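Local coordinates for pvivax hypothetical protein (Plasmodium vivax, PDB 2B30) that is a putative Cof-like hydrolase of the HAD superfamily, probably a magnesium-dependent phosphatase, and holds a calcium ion in the crystal, at residues 135-140 with 181-186; 157-162 with 213-218; 239-244 with 258-263; 223-228 with 253-258. One frame throughout, in Å; residues are numbered along the deposited sequence.

In the fold
Contacts 1 and 2 lie in the six-stranded part, contacts 3 and 4 in the part with the eight-stranded sheet and the calcium site. Contact 1 is buried strand pairing bonded through its backbone, largely apolar on the face of Phe138 and Leu182, mixed on that of Ile137 and Met183, where His139 and Lys181 also lie; contact 2 touches the loop that leads into strand 216-220 of the same sheet but is small, partly buried and made by side-chain tips. Contact 3, also buried, joins two parallel strands and adds a salt bridge and a water linking the backbones. Contact 4, partly buried, shares Asn258 with it and sets two helices together close to the metal; both touch the second subunit.

Contact 1: 135-140 with 181-186; sequences QTIFHR and KLMIVL
Phe138 and Leu182 cross obliquely on one face of the antiparallel pair 136-140 and 181-184, Leu182 CD2 lying 3.3 Å from Phe138 CD1. Thr136 joins them from two residues back: its CG2, anti to the backbone N, sits over a face of the Phe138 ring and meets Leu182 CB at 3.9 Å. Helix 117-129 covers this side with Tyr120, Leu123 and Leu127. On the reverse face Ile137 and Met183 run side by side, and Ile137 CD1 comes within 4.0 Å of Val185 CG2; Phe155 of helix 155-160 lies against all three. Lys181 leaves its backbone extended and then bends at chi3 (80°) and again at chi4, so that CE rides over the His139 ring, 4.0 Å from the centroid, in a CH-pi contact, while NZ forms a salt bridge with Glu217. Between the faces runs the backbone ladder. Ile137 N reaches Met183 O along a nearly straight line (177°) but from above the carbonyl plane, whereas Met183 N meets Ile137 O in plane. At the Gln135 end of the pair Gln135 O accepts from Val185 N, and Gln135 NE2 donates to Val185 O, which lies close to the Gln135 amide plane, at 2.9 Å. A side-chain amide adds one bond to the backbone ones, and the buried polarity is satisfied chiefly by main chain, with the lysine charge probably balanced by Glu217.

Contact 2: 157-162 with 213-218; sequences QKMYSE and NGHAEV
Two bends decide where Met159 ends. Its CG lies beside the backbone N, and the chain then turns at chi2 (-104°) and again at chi3 (-76°), which swings the terminal methyl across to the loop before strand 216-220. There CE meets Asn213 ND2 tip to tip at 3.7 Å. Tyr160, the next residue, also has its CG anti to the carbonyl carbon, and its ring reaches out in the same general direction, so that the hydroxyl stands 4.1 Å from the same ND2; ring and amide planes are 49° apart. Asn213 therefore offers its amide nitrogen to a thioether methyl and a phenol at once, by van der Waals approach rather than by bonding. Asn213 O sits over the centre of the His215 imidazole, 3.7 Å above its plane, while Met159 CE and Tyr160 OH approach the ring obliquely, each 4.4 Å from its nearest ring atom, NE2 and CD2 respectively. His215 ND1 accepts from Leu186 N, a bond that helps fix the ring's rotation and leaves NE2 as the probable site of the proton. Tyr160 also comes to about 3 Å, side chain to side chain, from the calcium ligand Asp35. The contact thus places the C-terminal turn of helix 155-160, held by Arg70 at Tyr160 O and at Glu162, beside the entrance to strand 216-220, which pairs with strand 181-184 through Ala216 and Ile184.

Contact 3: 239-244 with 258-263; sequences SNDQVL and NFKYSF
Asn240 places CG anti to its backbone N (chi1 176°), and Lys260 does the same before bending at chi3 (-78°); these torsions carry both polar ends across the gap between the segments. The Asn240 amide lies flat to its target: ND2 donates to Asn258 O at 2.6 Å, with the acceptor in the amide plane and the nitrogen in the plane of the carbonyl. Lys260 NZ meets Asp241 OD1 nearly along the C-O axis, 2.7 Å away, as a salt bridge, close to where Glu116 and Val119 of the second subunit pack on the same two residues. Beside these polar links the packing is apolar. Val243 CG1 stands over one face of the Phe259 ring, 3.8 Å from the centroid, a CH-pi contact, while helix 225-235 adds Ile229 and Leu233 against the same phenylalanine. Leu244 CD1 reaches Phe263 CE2 at 3.5 Å, the two side chains crossing at about a right angle. The Tyr261 ring turns its edge to Asp241 O, in plane, and takes Lys260 CG of its own segment over a face. A water bridges the backbones, accepting from Tyr261 N at 3.1 Å and lying 2.7 Å from Asn240 O and 2.6 Å from Val243 O. It fills in where the strands have not yet come together. Such entry of two parallel neighbours, 243-247 and 261-264, joined through helix 253-257, belongs to the beta-alpha-beta unit of the Rossmann-like HAD core.

Contact 4: 223-228 with 253-258; sequences HDKYTG and IAMLSN
The first turn of helix 225-235 meets helix 253-257 with the CA atoms of Tyr226 and Met255 4.8 Å apart. Asp224 is its N-cap: with CG in the crowded position between N and the carbonyl carbon, OD2 accepts from Tyr226 N at 3.0 Å, the donor standing above the carboxylate plane, and the same oxygen faces Ala254 CB. Tyr226 sets CG anti to its backbone N (chi1 -177°), so CB rests on Ala254 CB at 3.9 Å and the ring turns one face to Asn258. Asn258 CB lies 3.8 Å from the ring centroid, a CH-pi contact, with the amide stacked at 21° to the ring. Tyr226 OH donates to Gly222 O of the second subunit. Lys225 runs out extended past Met255, its CD 4.1 Å from SD. Its NZ forms a salt bridge with Asp252 and a hydrogen bond with Cys67 O; the nearest atom of the Lys225 side chain is about 5 Å from the calcium ion. Apolar packing along the lysine stem thus delivers its charge to the acidic metal site, where it would probably favour ionised carboxylates, consistent with the motif III lysine of HAD enzymes.

Contact 1: 135-140 with 181-186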
loop_
_atom_site.group_PDB
_atom_site.type_symbol
_atom_site.label_atom_id
_atom_site.label_comp_id
_atom_site.label_asym_id
_atom_site.label_seq_id
_atom_site.Cartn_x
_atom_site.Cartn_y
_atom_site.Cartn_z
ATOM N N GLN A 135 11.947 -7.463 27.156
ATOM C CA GLN A 135 12.373 -8.257 25.993
ATOM C C GLN A 135 12.124 -7.509 24.677
ATOM O O GLN A 135 11.990 -8.127 23.608
ATOM C CB GLN A 135 11.667 -9.610 25.995
ATOM C CG GLN A 135 10.173 -9.516 26.194
ATOM C CD GLN A 135 9.556 -10.839 26.556
ATOM O OE1 GLN A 135 9.279 -11.102 27.727
ATOM N NE2 GLN A 135 9.350 -11.689 25.560
ATOM N N THR A 136 12.110 -6.179 24.769
ATOM C CA THR A 136 11.748 -5.294 23.660
ATOM C C THR A 136 12.925 -4.400 23.262
ATOM O O THR A 136 13.483 -3.706 24.101
ATOM C CB THR A 136 10.546 -4.406 24.059
ATOM O OG1 THR A 136 9.403 -5.237 24.270
ATOM C CG2 THR A 136 10.222 -3.367 22.975
ATOM N N ILE A 137 13.289 -4.412 21.981
ATOM C CA ILE A 137 14.383 -3.568 21.486
ATOM C C ILE A 137 13.827 -2.266 20.919
ATOM O O ILE A 137 13.048 -2.273 19.967
ATOM C CB ILE A 137 15.232 -4.285 20.415
ATOM C CG1 ILE A 137 15.708 -5.635 20.944
ATOM C CG2 ILE A 137 16.439 -3.420 20.039
ATOM C CD1 ILE A 137 16.267 -6.547 19.899
ATOM N N PHE A 138 14.239 -1.153 21.510
ATOM C CA PHE A 138 13.684 0.161 21.184
ATOM C C PHE A 138 14.562 0.865 20.163
ATOM O O PHE A 138 15.740 1.098 20.433
ATOM C CB PHE A 138 13.587 1.006 22.444
ATOM C CG PHE A 138 12.626 0.460 23.454
ATOM C CD1 PHE A 138 11.357 1.004 23.587
ATOM C CD2 PHE A 138 12.989 -0.602 24.273
ATOM C CE1 PHE A 138 10.473 0.510 24.516
ATOM C CE2 PHE A 138 12.104 -1.103 25.208
ATOM C CZ PHE A 138 10.842 -0.549 25.329
ATOM N N HIS A 139 13.993 1.192 19.002
ATOM C CA HIS A 139 14.768 1.741 17.891
ATOM C C HIS A 139 14.431 3.208 17.646
ATOM O O HIS A 139 13.261 3.557 17.519
ATOM C CB HIS A 139 14.487 0.954 16.609
ATOM C CG HIS A 139 15.058 -0.431 16.598
ATOM N ND1 HIS A 139 16.320 -0.712 16.119
ATOM C CD2 HIS A 139 14.526 -1.621 16.972
ATOM C CE1 HIS A 139 16.544 -2.012 16.206
ATOM N NE2 HIS A 139 15.470 -2.587 16.716
ATOM N N ARG A 140 15.453 4.059 17.575
ATOM C CA ARG A 140 15.295 5.445 17.105
ATOM C C ARG A 140 16.465 5.805 16.207
ATOM O O ARG A 140 17.614 5.817 16.656
ATOM C CB ARG A 140 15.218 6.436 18.268
ATOM C CG ARG A 140 14.964 7.883 17.849
ATOM C CD ARG A 140 13.508 8.132 17.421
ATOM N NE ARG A 140 13.293 9.511 16.969
ATOM C CZ ARG A 140 13.689 9.988 15.787
ATOM N NH1 ARG A 140 14.296 9.211 14.906
ATOM N NH2 ARG A 140 13.467 11.256 15.479
ATOM N N LYS A 181 10.727 2.161 15.792
ATOM C CA LYS A 181 10.352 0.757 15.844
ATOM C C LYS A 181 10.595 0.108 17.202
ATOM O O LYS A 181 11.613 0.367 17.844
ATOM C CB LYS A 181 11.124 -0.023 14.777
ATOM C CG LYS A 181 10.872 -1.529 14.778
ATOM C CD LYS A 181 11.480 -2.173 13.554
ATOM C CE LYS A 181 12.977 -2.393 13.702
ATOM N NZ LYS A 181 13.276 -3.816 13.914
ATOM N N LEU A 182 9.657 -0.737 17.621
ATOM C CA LEU A 182 9.888 -1.663 18.732
ATOM C C LEU A 182 9.889 -3.082 18.166
ATOM O O LEU A 182 8.894 -3.515 17.570
ATOM C CB LEU A 182 8.808 -1.547 19.815
ATOM C CG LEU A 182 8.454 -0.181 20.397
ATOM C CD1 LEU A 182 7.606 -0.367 21.635
ATOM C CD2 LEU A 182 9.680 0.617 20.754
ATOM N N MET A 183 11.004 -3.791 18.323
ATOM C CA MET A 183 11.060 -5.206 17.972
ATOM C C MET A 183 10.937 -6.024 19.238
ATOM O O MET A 183 11.899 -6.151 19.994
ATOM C CB MET A 183 12.362 -5.566 17.269
ATOM C CG MET A 183 12.352 -6.973 16.696
ATOM S SD MET A 183 13.972 -7.730 16.776
ATOM C CE MET A 183 13.627 -9.333 16.040
ATOM N N ILE A 184 9.751 -6.574 19.472
ATOM C CA ILE A 184 9.512 -7.396 20.655
ATOM C C ILE A 184 10.034 -8.811 20.375
ATOM O O ILE A 184 9.482 -9.534 19.542
ATOM C CB ILE A 184 8.015 -7.427 21.042
ATOM C CG1 ILE A 184 7.464 -6.001 21.188
ATOM C CG2 ILE A 184 7.809 -8.182 22.349
ATOM C CD1 ILE A 184 5.986 -5.948 21.554
ATOM N N VAL A 185 11.112 -9.182 21.062
ATOM C CA VAL A 185 11.672 -10.522 20.944
ATOM C C VAL A 185 10.781 -11.492 21.711
ATOM O O VAL A 185 10.495 -11.293 22.890
ATOM C CB VAL A 185 13.123 -10.575 21.458
ATOM C CG1 VAL A 185 13.621 -12.002 21.519
ATOM C CG2 VAL A 185 14.031 -9.739 20.562
ATOM N N LEU A 186 10.333 -12.532 21.021
ATOM C CA LEU A 186 9.304 -13.420 21.541
ATOM C C LEU A 186 9.769 -14.867 21.603
ATOM O O LEU A 186 10.555 -15.336 20.772
ATOM C CB LEU A 186 8.020 -13.293 20.705
ATOM C CG LEU A 186 6.813 -12.567 21.325
ATOM C CD1 LEU A 186 7.185 -11.464 22.296
ATOM C CD2 LEU A 186 5.888 -12.017 20.234
#

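Contact 2: 157-162 with 213-218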
loop_
_atom_site.group_PDB
_atom_site.type_symbol
_atom_site.label_atom_id
_atom_site.label_comp_id
_atom_site.label_asym_id
_atom_site.label_seq_id
_atom_site.Cartn_x
_atom_site.Cartn_y
_atom_site.Cartn_z
ATOM N N GLN A 157 23.571 -8.512 18.174
ATOM C CA GLN A 157 25.000 -8.746 17.959
ATOM C C GLN A 157 25.260 -10.211 17.604
ATOM O O GLN A 157 25.858 -10.504 16.571
ATOM C CB GLN A 157 25.825 -8.331 19.185
ATOM N N LYS A 158 24.785 -11.127 18.447
ATOM C CA LYS A 158 25.012 -12.561 18.231
ATOM C C LYS A 158 24.144 -13.122 17.103
ATOM O O LYS A 158 24.670 -13.740 16.182
ATOM C CB LYS A 158 24.793 -13.350 19.528
ATOM N N MET A 159 22.831 -12.900 17.153
ATOM C CA MET A 159 21.916 -13.465 16.139
ATOM C C MET A 159 22.053 -12.856 14.737
ATOM O O MET A 159 21.884 -13.562 13.739
ATOM C CB MET A 159 20.447 -13.336 16.573
ATOM C CG MET A 159 19.957 -14.384 17.578
ATOM S SD MET A 159 18.934 -15.664 16.808
ATOM C CE MET A 159 17.367 -14.822 16.545
ATOM N N TYR A 160 22.334 -11.555 14.657
ATOM C CA TYR A 160 22.250 -10.839 13.373
ATOM C C TYR A 160 23.495 -10.029 13.001
ATOM O O TYR A 160 23.445 -9.238 12.073
ATOM C CB TYR A 160 20.999 -9.944 13.353
ATOM C CG TYR A 160 19.703 -10.724 13.508
ATOM C CD1 TYR A 160 19.094 -11.332 12.412
ATOM C CD2 TYR A 160 19.097 -10.862 14.753
ATOM C CE1 TYR A 160 17.897 -12.062 12.551
ATOM C CE2 TYR A 160 17.903 -11.579 14.904
ATOM C CZ TYR A 160 17.309 -12.186 13.801
ATOM O OH TYR A 160 16.141 -12.911 13.963
ATOM N N SER A 161 24.611 -10.246 13.700
ATOM C CA SER A 161 25.897 -9.602 13.362
ATOM C C SER A 161 25.835 -8.066 13.337
ATOM O O SER A 161 26.522 -7.426 12.538
ATOM C CB SER A 161 26.417 -10.108 12.011
ATOM O OG SER A 161 26.276 -11.509 11.896
ATOM N N GLU A 162 25.002 -7.496 14.207
ATOM C CA GLU A 162 24.909 -6.056 14.386
ATOM C C GLU A 162 25.811 -5.647 15.538
ATOM O O GLU A 162 26.497 -6.490 16.130
ATOM C CB GLU A 162 23.468 -5.649 14.702
ATOM C CG GLU A 162 22.539 -5.677 13.508
ATOM C CD GLU A 162 21.293 -4.813 13.692
ATOM O OE1 GLU A 162 21.241 -4.012 14.652
ATOM O OE2 GLU A 162 20.362 -4.928 12.864
ATOM N N ASN A 213 11.110 -15.609 12.695
ATOM C CA ASN A 213 11.236 -16.328 13.967
ATOM C C ASN A 213 10.124 -16.004 14.981
ATOM O O ASN A 213 10.275 -16.256 16.185
ATOM C CB ASN A 213 12.605 -16.025 14.596
ATOM C CG ASN A 213 13.745 -16.753 13.910
ATOM O OD1 ASN A 213 13.577 -17.328 12.833
ATOM N ND2 ASN A 213 14.918 -16.735 14.539
ATOM N N GLY A 214 9.018 -15.438 14.501
ATOM C CA GLY A 214 7.845 -15.168 15.342
ATOM C C GLY A 214 7.979 -13.990 16.292
ATOM O O GLY A 214 7.246 -13.905 17.281
ATOM N N HIS A 215 8.912 -13.082 15.998
ATOM C CA HIS A 215 9.078 -11.846 16.774
ATOM C C HIS A 215 8.175 -10.757 16.182
ATOM O O HIS A 215 7.787 -10.835 15.013
ATOM C CB HIS A 215 10.543 -11.388 16.766
ATOM C CG HIS A 215 11.526 -12.467 17.124
ATOM N ND1 HIS A 215 11.569 -13.058 18.370
ATOM C CD2 HIS A 215 12.514 -13.049 16.400
ATOM C CE1 HIS A 215 12.531 -13.964 18.394
ATOM N NE2 HIS A 215 13.122 -13.976 17.212
ATOM N N ALA A 216 7.831 -9.754 16.988
ATOM C CA ALA A 216 6.969 -8.650 16.524
ATOM C C ALA A 216 7.785 -7.402 16.203
ATOM O O ALA A 216 8.486 -6.897 17.059
ATOM C CB ALA A 216 5.900 -8.321 17.563
ATOM N N GLU A 217 7.696 -6.924 14.964
ATOM C CA GLU A 217 8.265 -5.638 14.577
ATOM C C GLU A 217 7.133 -4.622 14.527
ATOM O O GLU A 217 6.216 -4.760 13.719
ATOM C CB GLU A 217 8.948 -5.732 13.212
ATOM C CG GLU A 217 10.364 -6.280 13.262
ATOM C CD GLU A 217 11.075 -6.222 11.906
ATOM O OE1 GLU A 217 10.432 -6.465 10.847
ATOM O OE2 GLU A 217 12.296 -5.934 11.902
ATOM N N VAL A 218 7.203 -3.615 15.393
ATOM C CA VAL A 218 6.147 -2.598 15.535
ATOM C C VAL A 218 6.587 -1.251 14.962
ATOM O O VAL A 218 7.523 -0.653 15.461
ATOM C CB VAL A 218 5.800 -2.399 17.012
ATOM C CG1 VAL A 218 4.698 -1.371 17.182
ATOM C CG2 VAL A 218 5.392 -3.720 17.621
#

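Contact 3: 239-244 with 258-263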
loop_
_atom_site.group_PDB
_atom_site.type_symbol
_atom_site.label_atom_id
_atom_site.label_comp_id
_atom_site.label_asym_id
_atom_site.label_seq_id
_atom_site.Cartn_x
_atom_site.Cartn_y
_atom_site.Cartn_z
ATOM N N SER A 239 10.220 4.544 -12.884
ATOM C CA SER A 239 8.879 3.977 -13.014
ATOM C C SER A 239 8.833 2.538 -12.472
ATOM O O SER A 239 9.858 1.895 -12.337
ATOM C CB SER A 239 8.438 4.019 -14.476
ATOM O OG SER A 239 9.171 3.073 -15.240
ATOM N N ASN A 240 7.639 2.059 -12.144
ATOM C CA ASN A 240 7.433 0.696 -11.654
ATOM C C ASN A 240 8.003 -0.356 -12.629
ATOM O O ASN A 240 8.712 -1.255 -12.219
ATOM C CB ASN A 240 5.932 0.475 -11.408
ATOM C CG ASN A 240 5.595 -0.949 -10.981
ATOM O OD1 ASN A 240 5.944 -1.929 -11.659
ATOM N ND2 ASN A 240 4.886 -1.067 -9.859
ATOM N N ASP A 241 7.672 -0.227 -13.913
ATOM C CA ASP A 241 8.325 -0.967 -15.009
ATOM C C ASP A 241 9.805 -1.254 -14.759
ATOM O O ASP A 241 10.298 -2.311 -15.133
ATOM C CB ASP A 241 8.278 -0.132 -16.316
ATOM C CG ASP A 241 7.169 -0.541 -17.265
ATOM O OD1 ASP A 241 6.663 -1.685 -17.204
ATOM O OD2 ASP A 241 6.819 0.301 -18.114
ATOM N N GLN A 242 10.518 -0.277 -14.196
ATOM C CA GLN A 242 11.979 -0.324 -14.100
ATOM C C GLN A 242 12.507 -0.876 -12.782
ATOM O O GLN A 242 13.708 -0.883 -12.553
ATOM C CB GLN A 242 12.539 1.074 -14.313
ATOM C CG GLN A 242 12.196 1.636 -15.668
ATOM C CD GLN A 242 12.495 3.101 -15.774
ATOM O OE1 GLN A 242 12.261 3.851 -14.836
ATOM N NE2 GLN A 242 13.008 3.522 -16.924
ATOM N N VAL A 243 11.617 -1.356 -11.927
ATOM C CA VAL A 243 11.992 -1.762 -10.585
ATOM C C VAL A 243 11.998 -3.275 -10.475
ATOM O O VAL A 243 10.973 -3.904 -10.734
ATOM C CB VAL A 243 10.993 -1.181 -9.558
ATOM C CG1 VAL A 243 11.308 -1.680 -8.167
ATOM C CG2 VAL A 243 11.021 0.342 -9.603
ATOM N N LEU A 244 13.141 -3.852 -10.097
ATOM C CA LEU A 244 13.211 -5.274 -9.769
ATOM C C LEU A 244 13.408 -5.468 -8.275
ATOM O O LEU A 244 14.316 -4.888 -7.679
ATOM C CB LEU A 244 14.337 -5.990 -10.515
ATOM C CG LEU A 244 14.576 -7.449 -10.056
ATOM C CD1 LEU A 244 14.604 -8.386 -11.230
ATOM C CD2 LEU A 244 15.833 -7.597 -9.219
ATOM N N ASN A 258 2.996 -5.218 -5.672
ATOM C CA ASN A 258 2.815 -4.021 -6.501
ATOM C C ASN A 258 3.893 -3.779 -7.561
ATOM O O ASN A 258 3.800 -2.830 -8.340
ATOM C CB ASN A 258 2.662 -2.783 -5.619
ATOM C CG ASN A 258 1.458 -2.870 -4.707
ATOM O OD1 ASN A 258 1.519 -3.505 -3.671
ATOM N ND2 ASN A 258 0.363 -2.234 -5.087
ATOM N N PHE A 259 4.905 -4.632 -7.607
ATOM C CA PHE A 259 5.915 -4.524 -8.636
ATOM C C PHE A 259 5.825 -5.694 -9.610
ATOM O O PHE A 259 5.283 -6.754 -9.274
ATOM C CB PHE A 259 7.285 -4.398 -7.998
ATOM C CG PHE A 259 7.534 -3.042 -7.409
ATOM C CD1 PHE A 259 7.608 -1.917 -8.234
ATOM C CD2 PHE A 259 7.686 -2.873 -6.039
ATOM C CE1 PHE A 259 7.824 -0.646 -7.704
ATOM C CE2 PHE A 259 7.894 -1.604 -5.500
ATOM C CZ PHE A 259 7.961 -0.491 -6.338
ATOM N N LYS A 260 6.316 -5.472 -10.831
ATOM C CA LYS A 260 6.161 -6.427 -11.928
ATOM C C LYS A 260 7.261 -7.458 -11.904
ATOM O O LYS A 260 6.994 -8.644 -12.040
ATOM C CB LYS A 260 6.171 -5.723 -13.294
ATOM C CG LYS A 260 5.887 -6.664 -14.485
ATOM C CD LYS A 260 6.182 -6.005 -15.820
ATOM C CE LYS A 260 5.101 -5.057 -16.227
ATOM N NZ LYS A 260 5.517 -4.134 -17.316
ATOM N N TYR A 261 8.498 -7.006 -11.763
ATOM C CA TYR A 261 9.629 -7.922 -11.730
ATOM C C TYR A 261 9.967 -8.236 -10.284
ATOM O O TYR A 261 11.031 -7.855 -9.787
ATOM C CB TYR A 261 10.816 -7.347 -12.512
ATOM C CG TYR A 261 10.398 -7.019 -13.917
ATOM C CD1 TYR A 261 10.069 -8.026 -14.814
ATOM C CD2 TYR A 261 10.265 -5.708 -14.335
ATOM C CE1 TYR A 261 9.640 -7.730 -16.098
ATOM C CE2 TYR A 261 9.846 -5.405 -15.615
ATOM C CZ TYR A 261 9.532 -6.409 -16.489
ATOM O OH TYR A 261 9.106 -6.074 -17.757
ATOM N N SER A 262 9.036 -8.937 -9.630
ATOM C CA SER A 262 9.148 -9.265 -8.216
ATOM C C SER A 262 9.419 -10.742 -8.053
ATOM O O SER A 262 8.766 -11.595 -8.675
ATOM C CB SER A 262 7.885 -8.865 -7.441
ATOM O OG SER A 262 6.756 -9.637 -7.815
ATOM N N PHE A 263 10.390 -11.042 -7.204
ATOM C CA PHE A 263 10.876 -12.399 -7.065
ATOM C C PHE A 263 10.946 -12.811 -5.610
ATOM O O PHE A 263 11.461 -12.064 -4.778
ATOM C CB PHE A 263 12.248 -12.504 -7.725
ATOM C CG PHE A 263 12.199 -12.346 -9.214
ATOM C CD1 PHE A 263 11.997 -13.445 -10.034
ATOM C CD2 PHE A 263 12.320 -11.099 -9.796
ATOM C CE1 PHE A 263 11.933 -13.298 -11.415
ATOM C CE2 PHE A 263 12.256 -10.949 -11.170
ATOM C CZ PHE A 263 12.059 -12.052 -11.979
HETATM O O HOH W 1 8.699 -3.965 -11.888
#

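Contact 4: 223-228 with 253-258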
loop_
_atom_site.group_PDB
_atom_site.type_symbol
_atom_site.label_atom_id
_atom_site.label_comp_id
_atom_site.label_asym_id
_atom_site.label_seq_id
_atom_site.Cartn_x
_atom_site.Cartn_y
_atom_site.Cartn_z
ATOM N N HIS A 223 2.656 2.669 6.999
ATOM C CA HIS A 223 3.983 2.567 6.381
ATOM C C HIS A 223 4.421 1.123 6.197
ATOM O O HIS A 223 4.207 0.275 7.058
ATOM C CB HIS A 223 5.039 3.304 7.221
ATOM C CG HIS A 223 4.825 4.782 7.283
ATOM N ND1 HIS A 223 5.172 5.623 6.251
ATOM C CD2 HIS A 223 4.264 5.561 8.236
ATOM C CE1 HIS A 223 4.839 6.862 6.569
ATOM N NE2 HIS A 223 4.289 6.852 7.768
ATOM N N ASP A 224 5.037 0.853 5.056
ATOM C CA ASP A 224 5.761 -0.392 4.853
ATOM C C ASP A 224 6.916 -0.135 3.869
ATOM O O ASP A 224 7.192 1.020 3.523
ATOM C CB ASP A 224 4.823 -1.489 4.364
ATOM C CG ASP A 224 4.377 -1.263 2.955
ATOM O OD1 ASP A 224 3.668 -0.257 2.725
ATOM O OD2 ASP A 224 4.749 -2.077 2.077
ATOM N N LYS A 225 7.602 -1.194 3.448
ATOM C CA LYS A 225 8.697 -1.058 2.491
ATOM C C LYS A 225 8.222 -0.382 1.207
ATOM O O LYS A 225 8.899 0.506 0.693
ATOM C CB LYS A 225 9.336 -2.418 2.178
ATOM C CG LYS A 225 10.176 -2.995 3.322
ATOM C CD LYS A 225 10.903 -4.274 2.896
ATOM C CE LYS A 225 11.330 -5.118 4.094
ATOM N NZ LYS A 225 12.308 -6.180 3.721
ATOM N N TYR A 226 7.047 -0.771 0.715
ATOM C CA TYR A 226 6.501 -0.208 -0.531
ATOM C C TYR A 226 6.300 1.326 -0.498
ATOM O O TYR A 226 6.681 2.018 -1.445
ATOM C CB TYR A 226 5.189 -0.911 -0.923
ATOM C CG TYR A 226 4.600 -0.431 -2.246
ATOM C CD1 TYR A 226 5.312 -0.571 -3.431
ATOM C CD2 TYR A 226 3.316 0.147 -2.311
ATOM C CE1 TYR A 226 4.780 -0.137 -4.648
ATOM C CE2 TYR A 226 2.770 0.582 -3.532
ATOM C CZ TYR A 226 3.512 0.442 -4.688
ATOM O OH TYR A 226 3.010 0.860 -5.891
ATOM N N THR A 227 5.705 1.848 0.576
ATOM C CA THR A 227 5.431 3.289 0.665
ATOM C C THR A 227 6.708 4.074 0.815
ATOM O O THR A 227 6.796 5.199 0.322
ATOM C CB THR A 227 4.557 3.662 1.854
ATOM O OG1 THR A 227 5.214 3.300 3.081
ATOM C CG2 THR A 227 3.219 3.001 1.748
ATOM N N GLY A 228 7.679 3.487 1.516
ATOM C CA GLY A 228 9.021 4.069 1.639
ATOM C C GLY A 228 9.745 4.074 0.304
ATOM O O GLY A 228 10.297 5.097 -0.097
ATOM N N ILE A 253 5.641 -8.316 1.356
ATOM C CA ILE A 253 4.506 -8.665 0.495
ATOM C C ILE A 253 3.958 -7.506 -0.344
ATOM O O ILE A 253 3.585 -7.697 -1.507
ATOM C CB ILE A 253 3.353 -9.282 1.326
ATOM C CG1 ILE A 253 3.770 -10.644 1.872
ATOM C CG2 ILE A 253 2.074 -9.415 0.496
ATOM C CD1 ILE A 253 2.966 -11.020 3.057
ATOM N N ALA A 254 3.898 -6.315 0.237
ATOM C CA ALA A 254 3.376 -5.158 -0.484
ATOM C C ALA A 254 4.295 -4.750 -1.612
ATOM O O ALA A 254 3.814 -4.263 -2.622
ATOM C CB ALA A 254 3.157 -3.990 0.436
ATOM N N MET A 255 5.604 -4.928 -1.452
ATOM C CA MET A 255 6.520 -4.591 -2.532
ATOM C C MET A 255 6.607 -5.715 -3.565
ATOM O O MET A 255 6.905 -5.456 -4.726
ATOM C CB MET A 255 7.898 -4.215 -2.004
ATOM C CG MET A 255 8.784 -5.373 -1.614
ATOM S SD MET A 255 10.367 -4.705 -1.108
ATOM C CE MET A 255 11.268 -6.205 -0.711
ATOM N N LEU A 256 6.339 -6.952 -3.156
ATOM C CA LEU A 256 6.288 -8.072 -4.102
ATOM C C LEU A 256 4.993 -8.056 -4.936
ATOM O O LEU A 256 4.996 -8.446 -6.109
ATOM C CB LEU A 256 6.433 -9.403 -3.362
ATOM C CG LEU A 256 7.766 -9.595 -2.629
ATOM C CD1 LEU A 256 7.708 -10.772 -1.653
ATOM C CD2 LEU A 256 8.899 -9.769 -3.621
ATOM N N SER A 257 3.894 -7.599 -4.333
ATOM C CA SER A 257 2.597 -7.532 -5.023
ATOM C C SER A 257 2.516 -6.404 -6.042
ATOM O O SER A 257 2.019 -6.608 -7.145
ATOM C CB SER A 257 1.458 -7.360 -4.017
ATOM O OG SER A 257 1.300 -8.522 -3.223
ATOM N N ASN A 258 2.996 -5.218 -5.672
ATOM C CA ASN A 258 2.815 -4.021 -6.501
ATOM C C ASN A 258 3.893 -3.779 -7.561
ATOM O O ASN A 258 3.800 -2.830 -8.340
ATOM C CB ASN A 258 2.662 -2.783 -5.619
ATOM C CG ASN A 258 1.458 -2.870 -4.707
ATOM O OD1 ASN A 258 1.519 -3.505 -3.671
ATOM N ND2 ASN A 258 0.363 -2.234 -5.087
#